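Local coordinates for protein chitinase (Thermococcus chitonophagus, PDB 5XSW) that probably hydrolyses chitin as an endochitinase and holds bound N-acetylglucosamine sugars in a pocket of its helix-rich domain, at residues G150-Y154 and L300-R304; I164-I169 and A383-M387; N185-M190 and Y393-L397. The contacts are given in a common frame with arbitrary orientation. Numbering follows the deposited sequence.

How the interactions relate
Beyond the N-terminal beta domain, the chain lays down 150-154, 164-169 and 185-190 in turn, and their partners follow much later in the same order. Helix 288-311 brings 300-304 and closes interaction 1; the C-terminal part of helix 374-386 brings 383-387 and closes interaction 2; the segment entering strand 396-397 completes interaction 3. The three loops therefore all cross. They tie the loop before strand 168-169, that strand with its lead-in, and the start of helix 186-199 to these later elements. Interactions 2 and 3 meet directly: Ile164 O lies 2.9 Å from Tyr393 N, a probable hydrogen bond. Interaction 1 lies nearest the centre of the chain, about 19 Å from interaction 2 and 22 Å from interaction 3 between centres.

Interaction 1: residues G150-Y154 and L300-R304; sequences GFIMY and LTMER
Segment 150-154 is irregular, running past one flank of the regular helical turn 300-304 with the backbones well apart: CA of Phe151 is 8.7 Å from CA of Leu300, and CA of Ile152 is 9.5 Å from CA of Thr301. Gly150 precedes the contact. Phe151, at helical backbone angles and with chi1 t, extends its ring across the gap, so that CE1 lies 3.5 Å from Leu300 CB and CZ 4.1 Å from Thr301 N, while Arg304 CD meets the ring edge 3.8 Å from Phe151 CE2. The chain then extends at Ile152, whose side chain also points toward the helix; Ile152 CG1 lies over one face of the Arg304 guanidinium, 3.6 Å from Arg304 NE. Met153 centres an inverse gamma turn, closed by a weak bond of 3.0 Å from Tyr154 N to Ile152 O. The turn places Tyr154, chi1 m, with its hydroxyl within reach of the helix: Arg304 NH2 donates to Tyr154 OH at 2.9 Å, at the edge of the guanidinium and near its plane. To get there Arg304 is stretched out, t for chi1 to chi3. Glu328 holds the same polar group together, in a salt bridge with Arg304 NE and a hydrogen bond with Tyr154 OH. Leu300 also packs on Phe205, Leu206 and Leu209 of helix 203-214; Phe151 stacks edge-to-face with Phe205. The arrangement is a buried loop-to-helix junction, an aromatic-aliphatic core beside an enclosed arginine, within the helix-rich domain that carries the sugar-binding pocket.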
loop_
_atom_site.group_PDB
_atom_site.type_symbol
_atom_site.label_atom_id
_atom_site.label_comp_id
_atom_site.label_asym_id
_atom_site.label_seq_id
_atom_site.Cartn_x
_atom_site.Cartn_y
_atom_site.Cartn_z
ATOM N N GLY A 150 -17.789 18.031 -9.734
ATOM C CA GLY A 150 -16.567 17.949 -8.943
ATOM C C GLY A 150 -15.799 16.757 -9.458
ATOM O O GLY A 150 -15.428 16.715 -10.625
ATOM N N PHE A 151 -15.592 15.771 -8.596
ATOM C CA PHE A 151 -14.824 14.579 -8.912
ATOM C C PHE A 151 -15.512 13.715 -10.026
ATOM O O PHE A 151 -14.889 13.322 -11.001
ATOM C CB PHE A 151 -14.664 13.740 -7.600
ATOM C CG PHE A 151 -14.210 12.334 -7.825
ATOM C CD1 PHE A 151 -13.078 12.088 -8.606
ATOM C CD2 PHE A 151 -14.839 11.275 -7.194
ATOM C CE1 PHE A 151 -12.607 10.796 -8.786
ATOM C CE2 PHE A 151 -14.376 9.960 -7.419
ATOM C CZ PHE A 151 -13.257 9.744 -8.210
ATOM N N ILE A 152 -16.800 13.419 -9.853
ATOM C CA ILE A 152 -17.555 12.553 -10.819
ATOM C C ILE A 152 -18.381 13.444 -11.744
ATOM O O ILE A 152 -19.013 14.376 -11.264
ATOM C CB ILE A 152 -18.497 11.521 -10.086
ATOM C CG1 ILE A 152 -17.650 10.525 -9.241
ATOM C CG2 ILE A 152 -19.418 10.740 -11.089
ATOM C CD1 ILE A 152 -16.843 9.552 -10.129
ATOM N N MET A 153 -18.401 13.128 -13.044
ATOM C CA MET A 153 -19.045 13.989 -14.014
ATOM C C MET A 153 -20.528 13.544 -14.128
ATOM O O MET A 153 -20.892 12.880 -15.092
ATOM C CB MET A 153 -18.353 13.906 -15.388
ATOM C CG MET A 153 -18.892 15.071 -16.358
ATOM S SD MET A 153 -18.114 16.652 -15.994
ATOM C CE MET A 153 -16.642 16.616 -17.001
ATOM N N TYR A 154 -21.335 13.828 -13.107
ATOM C CA TYR A 154 -22.765 13.435 -13.164
ATOM C C TYR A 154 -23.482 14.188 -14.287
ATOM O O TYR A 154 -24.368 13.654 -14.888
ATOM C CB TYR A 154 -23.468 13.732 -11.839
ATOM C CG TYR A 154 -22.915 12.957 -10.651
ATOM C CD1 TYR A 154 -23.243 11.647 -10.476
ATOM C CD2 TYR A 154 -22.075 13.588 -9.702
ATOM C CE1 TYR A 154 -22.709 10.904 -9.335
ATOM C CE2 TYR A 154 -21.547 12.872 -8.551
ATOM C CZ TYR A 154 -21.874 11.552 -8.392
ATOM O OH TYR A 154 -21.408 10.821 -7.310
ATOM N N LEU A 300 -8.574 7.277 -6.725
ATOM C CA LEU A 300 -9.757 8.018 -6.319
ATOM C C LEU A 300 -11.002 7.141 -6.379
ATOM O O LEU A 300 -11.839 7.161 -5.494
ATOM C CB LEU A 300 -9.928 9.245 -7.198
ATOM C CG LEU A 300 -8.844 10.299 -7.017
ATOM C CD1 LEU A 300 -8.734 11.184 -8.242
ATOM C CD2 LEU A 300 -9.126 11.115 -5.777
ATOM N N THR A 301 -11.077 6.339 -7.426
ATOM C CA THR A 301 -12.187 5.438 -7.631
ATOM C C THR A 301 -12.253 4.454 -6.477
ATOM O O THR A 301 -13.319 4.133 -5.997
ATOM C CB THR A 301 -12.050 4.684 -8.961
ATOM O OG1 THR A 301 -12.222 5.603 -10.037
ATOM C CG2 THR A 301 -13.077 3.577 -9.067
ATOM N N MET A 302 -11.092 4.015 -6.016
ATOM C CA MET A 302 -11.018 3.065 -4.931
ATOM C C MET A 302 -11.672 3.640 -3.681
ATOM O O MET A 302 -12.382 2.942 -2.994
ATOM C CB MET A 302 -9.564 2.704 -4.633
ATOM C CG MET A 302 -9.370 1.861 -3.386
ATOM S SD MET A 302 -9.251 2.824 -1.869
ATOM C CE MET A 302 -7.573 3.429 -1.983
ATOM N N GLU A 303 -11.446 4.913 -3.401
ATOM C CA GLU A 303 -12.046 5.509 -2.222
ATOM C C GLU A 303 -13.568 5.468 -2.324
ATOM O O GLU A 303 -14.244 5.067 -1.393
ATOM C CB GLU A 303 -11.613 6.962 -2.080
ATOM C CG GLU A 303 -10.119 7.204 -2.016
ATOM C CD GLU A 303 -9.789 8.678 -2.037
ATOM O OE1 GLU A 303 -10.539 9.447 -1.427
ATOM O OE2 GLU A 303 -8.801 9.065 -2.670
ATOM N N ARG A 304 -14.083 5.849 -3.485
ATOM C CA ARG A 304 -15.514 5.897 -3.714
ATOM C C ARG A 304 -16.134 4.518 -3.629
ATOM O O ARG A 304 -17.155 4.343 -2.995
ATOM C CB ARG A 304 -15.811 6.525 -5.072
ATOM C CG ARG A 304 -17.268 6.880 -5.301
ATOM C CD ARG A 304 -17.401 7.950 -6.363
ATOM N NE ARG A 304 -18.777 8.265 -6.719
ATOM C CZ ARG A 304 -19.452 7.673 -7.693
ATOM N NH1 ARG A 304 -18.898 6.709 -8.405
ATOM N NH2 ARG A 304 -20.692 8.042 -7.950
#

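Interaction 2: residues I164-I169 and A383-M387; sequences IGLADI and ATMDM
Gly165 and Met385 bring the backbones close, their CA atoms only 4.6 Å apart, where the residues leading into strand 168-169 pass the C-terminal part of helix 374-386. Leu166 centres an inverse gamma turn (Ala167 N to Gly165 O, 2.9 Å, weak), after which the chain enters the strand. No hydrogen bond joins the segments. A CB on Gly165 would lie 2.3 Å from Met385 O, a clash that glycine avoids at this separation. Met385 (m, t, p) places its methyl group against the segment: CE is 3.1 Å from Gly165 O and 4.0 Å from Ile164 CG2. Thr384 CG2 fills the next gap, 3.8 Å from both Ala167 CB and Ile169 CD1 and 3.7 Å from Asp168 O. Asp168 itself points away and forms a salt bridge with Arg391. This is tight, largely apolar packing of the C-terminal part of a helix on the lead-in and start of edge strand 168-169 of a small three-stranded antiparallel sheet.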
loop_
_atom_site.group_PDB
_atom_site.type_symbol
_atom_site.label_atom_id
_atom_site.label_comp_id
_atom_site.label_asym_id
_atom_site.label_seq_id
_atom_site.Cartn_x
_atom_site.Cartn_y
_atom_site.Cartn_z
ATOM N N ILE A 164 -11.514 20.825 -21.168
ATOM C CA ILE A 164 -10.604 21.138 -20.085
ATOM C C ILE A 164 -10.460 22.648 -20.071
ATOM O O ILE A 164 -10.005 23.242 -21.044
ATOM C CB ILE A 164 -9.227 20.490 -20.291
ATOM C CG1 ILE A 164 -9.342 18.965 -20.257
ATOM C CG2 ILE A 164 -8.252 20.976 -19.232
ATOM C CD1 ILE A 164 -8.078 18.248 -20.677
ATOM N N GLY A 165 -10.845 23.274 -18.967
ATOM C CA GLY A 165 -10.840 24.720 -18.920
ATOM C C GLY A 165 -9.537 25.238 -18.365
ATOM O O GLY A 165 -9.254 25.097 -17.180
ATOM N N LEU A 166 -8.747 25.856 -19.235
ATOM C CA LEU A 166 -7.459 26.396 -18.838
ATOM C C LEU A 166 -7.650 27.790 -18.270
ATOM O O LEU A 166 -7.214 28.778 -18.848
ATOM C CB LEU A 166 -6.507 26.418 -20.032
ATOM C CG LEU A 166 -6.438 25.098 -20.803
ATOM C CD1 LEU A 166 -5.566 25.222 -22.040
ATOM C CD2 LEU A 166 -5.941 23.979 -19.902
ATOM N N ALA A 167 -8.316 27.849 -17.124
ATOM C CA ALA A 167 -8.625 29.105 -16.460
ATOM C C ALA A 167 -7.419 29.746 -15.793
ATOM O O ALA A 167 -6.496 29.060 -15.364
ATOM C CB ALA A 167 -9.736 28.900 -15.443
ATOM N N ASP A 168 -7.440 31.069 -15.703
ATOM C CA ASP A 168 -6.549 31.767 -14.804
ATOM C C ASP A 168 -7.022 31.446 -13.386
ATOM O O ASP A 168 -8.201 31.571 -13.075
ATOM C CB ASP A 168 -6.591 33.275 -15.057
ATOM C CG ASP A 168 -5.697 33.702 -16.209
ATOM O OD1 ASP A 168 -4.904 32.873 -16.698
ATOM O OD2 ASP A 168 -5.788 34.871 -16.626
ATOM N N ILE A 169 -6.088 31.277 -12.458
ATOM C CA ILE A 169 -6.426 30.913 -11.090
ATOM C C ILE A 169 -6.051 32.064 -10.148
ATOM O O ILE A 169 -4.887 32.460 -10.116
ATOM C CB ILE A 169 -5.691 29.613 -10.651
ATOM C CG1 ILE A 169 -6.082 28.451 -11.563
ATOM C CG2 ILE A 169 -6.014 29.291 -9.193
ATOM C CD1 ILE A 169 -7.604 28.202 -11.585
ATOM N N ALA A 383 -13.733 24.051 -9.570
ATOM C CA ALA A 383 -14.890 24.935 -9.825
ATOM C C ALA A 383 -14.513 26.026 -10.854
ATOM O O ALA A 383 -15.255 26.282 -11.787
ATOM C CB ALA A 383 -15.387 25.584 -8.502
ATOM N N THR A 384 -13.370 26.670 -10.680
ATOM C CA THR A 384 -12.913 27.712 -11.632
ATOM C C THR A 384 -12.709 27.185 -13.048
ATOM O O THR A 384 -13.104 27.830 -14.014
ATOM C CB THR A 384 -11.609 28.369 -11.124
ATOM O OG1 THR A 384 -11.868 28.858 -9.791
ATOM C CG2 THR A 384 -11.159 29.557 -12.010
ATOM N N MET A 385 -12.087 26.016 -13.179
ATOM C CA MET A 385 -11.917 25.395 -14.484
ATOM C C MET A 385 -13.266 25.047 -15.111
ATOM O O MET A 385 -13.472 25.239 -16.309
ATOM C CB MET A 385 -11.060 24.121 -14.350
ATOM C CG MET A 385 -9.601 24.457 -14.012
ATOM S SD MET A 385 -8.653 22.945 -13.876
ATOM C CE MET A 385 -8.312 22.591 -15.625
ATOM N N ASP A 386 -14.159 24.502 -14.302
ATOM C CA ASP A 386 -15.517 24.127 -14.766
ATOM C C ASP A 386 -16.261 25.336 -15.400
ATOM O O ASP A 386 -17.094 25.149 -16.280
ATOM C CB ASP A 386 -16.398 23.659 -13.624
ATOM C CG ASP A 386 -16.040 22.262 -13.055
ATOM O OD1 ASP A 386 -15.315 21.447 -13.697
ATOM O OD2 ASP A 386 -16.594 21.972 -11.966
ATOM N N MET A 387 -16.041 26.527 -14.839
ATOM C CA MET A 387 -16.692 27.767 -15.324
ATOM C C MET A 387 -16.019 28.367 -16.564
ATOM O O MET A 387 -16.539 29.342 -17.137
ATOM C CB MET A 387 -16.698 28.846 -14.245
ATOM C CG MET A 387 -17.457 28.467 -12.988
ATOM S SD MET A 387 -19.199 28.187 -13.408
ATOM C CE MET A 387 -19.709 29.885 -13.793
#

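Interaction 3: residues N185-M190 and Y393-L397; sequences NKYFAM and YDANL
The ring of Tyr393, chi1 t, lies against the first turn of helix 186-199, its CE2 3.4 Å from Ala189 CB and its OH 3.4 Å from Lys186 CA. The ring end thus fits where the helix presents a small residue; the CA-to-CB bond of Ala189 points toward the other segment. Asn185 starts that helix as N-cap: with chi1 p, its OD1 accepts from Phe188 N at 2.9 Å and, weakly, from Tyr187 N at 2.9 Å, while the backbone bonds Ala189 N to Asn185 O (3.1 Å) and Met190 N to Lys186 O (2.9 Å) set the helical repeat. Segment 393-397 is extended, entering strand 396-397 at its end, and comes nearest at Lys186 and Ala395, whose CA atoms are 6.7 Å apart; CA of Ala189 is 8.9 Å from CA of Tyr393. Lys186 (p, t, p, t) reaches across to segment 393-397: CB is 4.2 Å from Ala395 CB, CD is 3.9 Å from Leu397 CD2, and NZ donates to Asn396 O at 3.1 Å. Asp401 gives the same ammonium group a salt bridge. One turn further on, Met190 SD rests 4.1 Å from Leu397 CD1, and these two buried residues continue the apolar packing. Tyr449 of helix 449-461 meets Tyr393 edge-to-face. The start of helix 186-199 thus packs on segment 393-397, whose strand 396-397 pairs antiparallel with 447-448, while Met190 and Leu397 also reach helices 399-412 and 449-461, and Asn185, Tyr187 and Phe188 touch helix 288-311.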
loop_
_atom_site.group_PDB
_atom_site.type_symbol
_atom_site.label_atom_id
_atom_site.label_comp_id
_atom_site.label_asym_id
_atom_site.label_seq_id
_atom_site.Cartn_x
_atom_site.Cartn_y
_atom_site.Cartn_z
ATOM N N ASN A 185 1.253 18.036 -22.147
ATOM C CA ASN A 185 1.346 17.490 -23.509
ATOM C C ASN A 185 0.105 16.691 -23.817
ATOM O O ASN A 185 -0.733 16.456 -22.935
ATOM C CB ASN A 185 2.590 16.607 -23.690
ATOM C CG ASN A 185 2.603 15.404 -22.732
ATOM O OD1 ASN A 185 1.805 14.494 -22.865
ATOM N ND2 ASN A 185 3.609 15.345 -21.832
ATOM N N LYS A 186 -0.012 16.270 -25.070
ATOM C CA LYS A 186 -1.255 15.694 -25.543
ATOM C C LYS A 186 -1.372 14.270 -25.086
ATOM O O LYS A 186 -2.477 13.718 -25.112
ATOM C CB LYS A 186 -1.294 15.774 -27.093
ATOM C CG LYS A 186 -0.187 14.913 -27.723
ATOM C CD LYS A 186 -0.251 14.992 -29.281
ATOM C CE LYS A 186 0.183 16.315 -29.853
ATOM N NZ LYS A 186 0.511 16.094 -31.317
ATOM N N TYR A 187 -0.249 13.612 -24.742
ATOM C CA TYR A 187 -0.370 12.213 -24.316
ATOM C C TYR A 187 -1.004 12.180 -22.920
ATOM O O TYR A 187 -1.849 11.344 -22.610
ATOM C CB TYR A 187 0.995 11.485 -24.336
ATOM C CG TYR A 187 1.600 11.628 -25.705
ATOM C CD1 TYR A 187 0.971 11.067 -26.811
ATOM C CD2 TYR A 187 2.753 12.391 -25.911
ATOM C CE1 TYR A 187 1.497 11.249 -28.102
ATOM C CE2 TYR A 187 3.268 12.584 -27.189
ATOM C CZ TYR A 187 2.641 11.989 -28.275
ATOM O OH TYR A 187 3.145 12.186 -29.546
ATOM N N PHE A 188 -0.570 13.110 -22.095
ATOM C CA PHE A 188 -1.207 13.342 -20.796
ATOM C C PHE A 188 -2.698 13.671 -20.985
ATOM O O PHE A 188 -3.576 13.146 -20.255
ATOM C CB PHE A 188 -0.509 14.512 -20.061
ATOM C CG PHE A 188 -1.199 14.886 -18.740
ATOM C CD1 PHE A 188 -1.202 13.989 -17.669
ATOM C CD2 PHE A 188 -1.810 16.109 -18.583
ATOM C CE1 PHE A 188 -1.847 14.346 -16.412
ATOM C CE2 PHE A 188 -2.471 16.454 -17.370
ATOM C CZ PHE A 188 -2.454 15.548 -16.295
ATOM N N ALA A 189 -2.993 14.544 -21.955
ATOM C CA ALA A 189 -4.418 14.893 -22.209
ATOM C C ALA A 189 -5.204 13.626 -22.596
ATOM O O ALA A 189 -6.346 13.392 -22.138
ATOM C CB ALA A 189 -4.538 15.980 -23.331
ATOM N N MET A 190 -4.615 12.777 -23.441
ATOM C CA MET A 190 -5.325 11.537 -23.768
ATOM C C MET A 190 -5.518 10.616 -22.562
ATOM O O MET A 190 -6.516 9.909 -22.484
ATOM C CB MET A 190 -4.611 10.763 -24.912
ATOM C CG MET A 190 -4.769 11.522 -26.245
ATOM S SD MET A 190 -4.041 10.546 -27.621
ATOM C CE MET A 190 -2.393 10.950 -27.404
ATOM N N TYR A 393 -8.799 23.570 -23.710
ATOM C CA TYR A 393 -7.722 22.832 -24.343
ATOM C C TYR A 393 -8.148 22.119 -25.648
ATOM O O TYR A 393 -9.199 21.513 -25.720
ATOM C CB TYR A 393 -7.157 21.791 -23.372
ATOM C CG TYR A 393 -6.061 20.985 -23.941
ATOM C CD1 TYR A 393 -4.795 21.513 -24.052
ATOM C CD2 TYR A 393 -6.289 19.683 -24.369
ATOM C CE1 TYR A 393 -3.721 20.753 -24.609
ATOM C CE2 TYR A 393 -5.252 18.922 -24.912
ATOM C CZ TYR A 393 -3.961 19.468 -24.987
ATOM O OH TYR A 393 -2.940 18.699 -25.499
ATOM N N ASP A 394 -7.264 22.138 -26.637
ATOM C CA ASP A 394 -7.453 21.319 -27.854
ATOM C C ASP A 394 -6.087 20.982 -28.431
ATOM O O ASP A 394 -5.096 21.644 -28.102
ATOM C CB ASP A 394 -8.334 22.096 -28.851
ATOM C CG ASP A 394 -8.977 21.196 -29.936
ATOM O OD1 ASP A 394 -8.754 19.961 -29.989
ATOM O OD2 ASP A 394 -9.754 21.777 -30.729
ATOM N N ALA A 395 -5.992 19.938 -29.244
ATOM C CA ALA A 395 -4.710 19.518 -29.769
ATOM C C ALA A 395 -4.994 18.738 -31.027
ATOM O O ALA A 395 -5.980 18.021 -31.069
ATOM C CB ALA A 395 -3.934 18.607 -28.745
ATOM N N ASN A 396 -4.113 18.832 -32.020
ATOM C CA ASN A 396 -4.131 17.888 -33.149
ATOM C C ASN A 396 -3.583 16.547 -32.753
ATOM O O ASN A 396 -2.467 16.443 -32.223
ATOM C CB ASN A 396 -3.281 18.447 -34.307
ATOM C CG ASN A 396 -3.765 19.788 -34.782
ATOM O OD1 ASN A 396 -4.894 20.179 -34.544
ATOM N ND2 ASN A 396 -2.900 20.505 -35.466
ATOM N N LEU A 397 -4.324 15.491 -33.017
ATOM C CA LEU A 397 -3.806 14.148 -32.811
ATOM C C LEU A 397 -3.656 13.487 -34.174
ATOM O O LEU A 397 -4.626 13.457 -34.934
ATOM C CB LEU A 397 -4.759 13.310 -31.945
ATOM C CG LEU A 397 -5.285 13.956 -30.659
ATOM C CD1 LEU A 397 -6.297 13.047 -29.945
ATOM C CD2 LEU A 397 -4.044 14.213 -29.759
#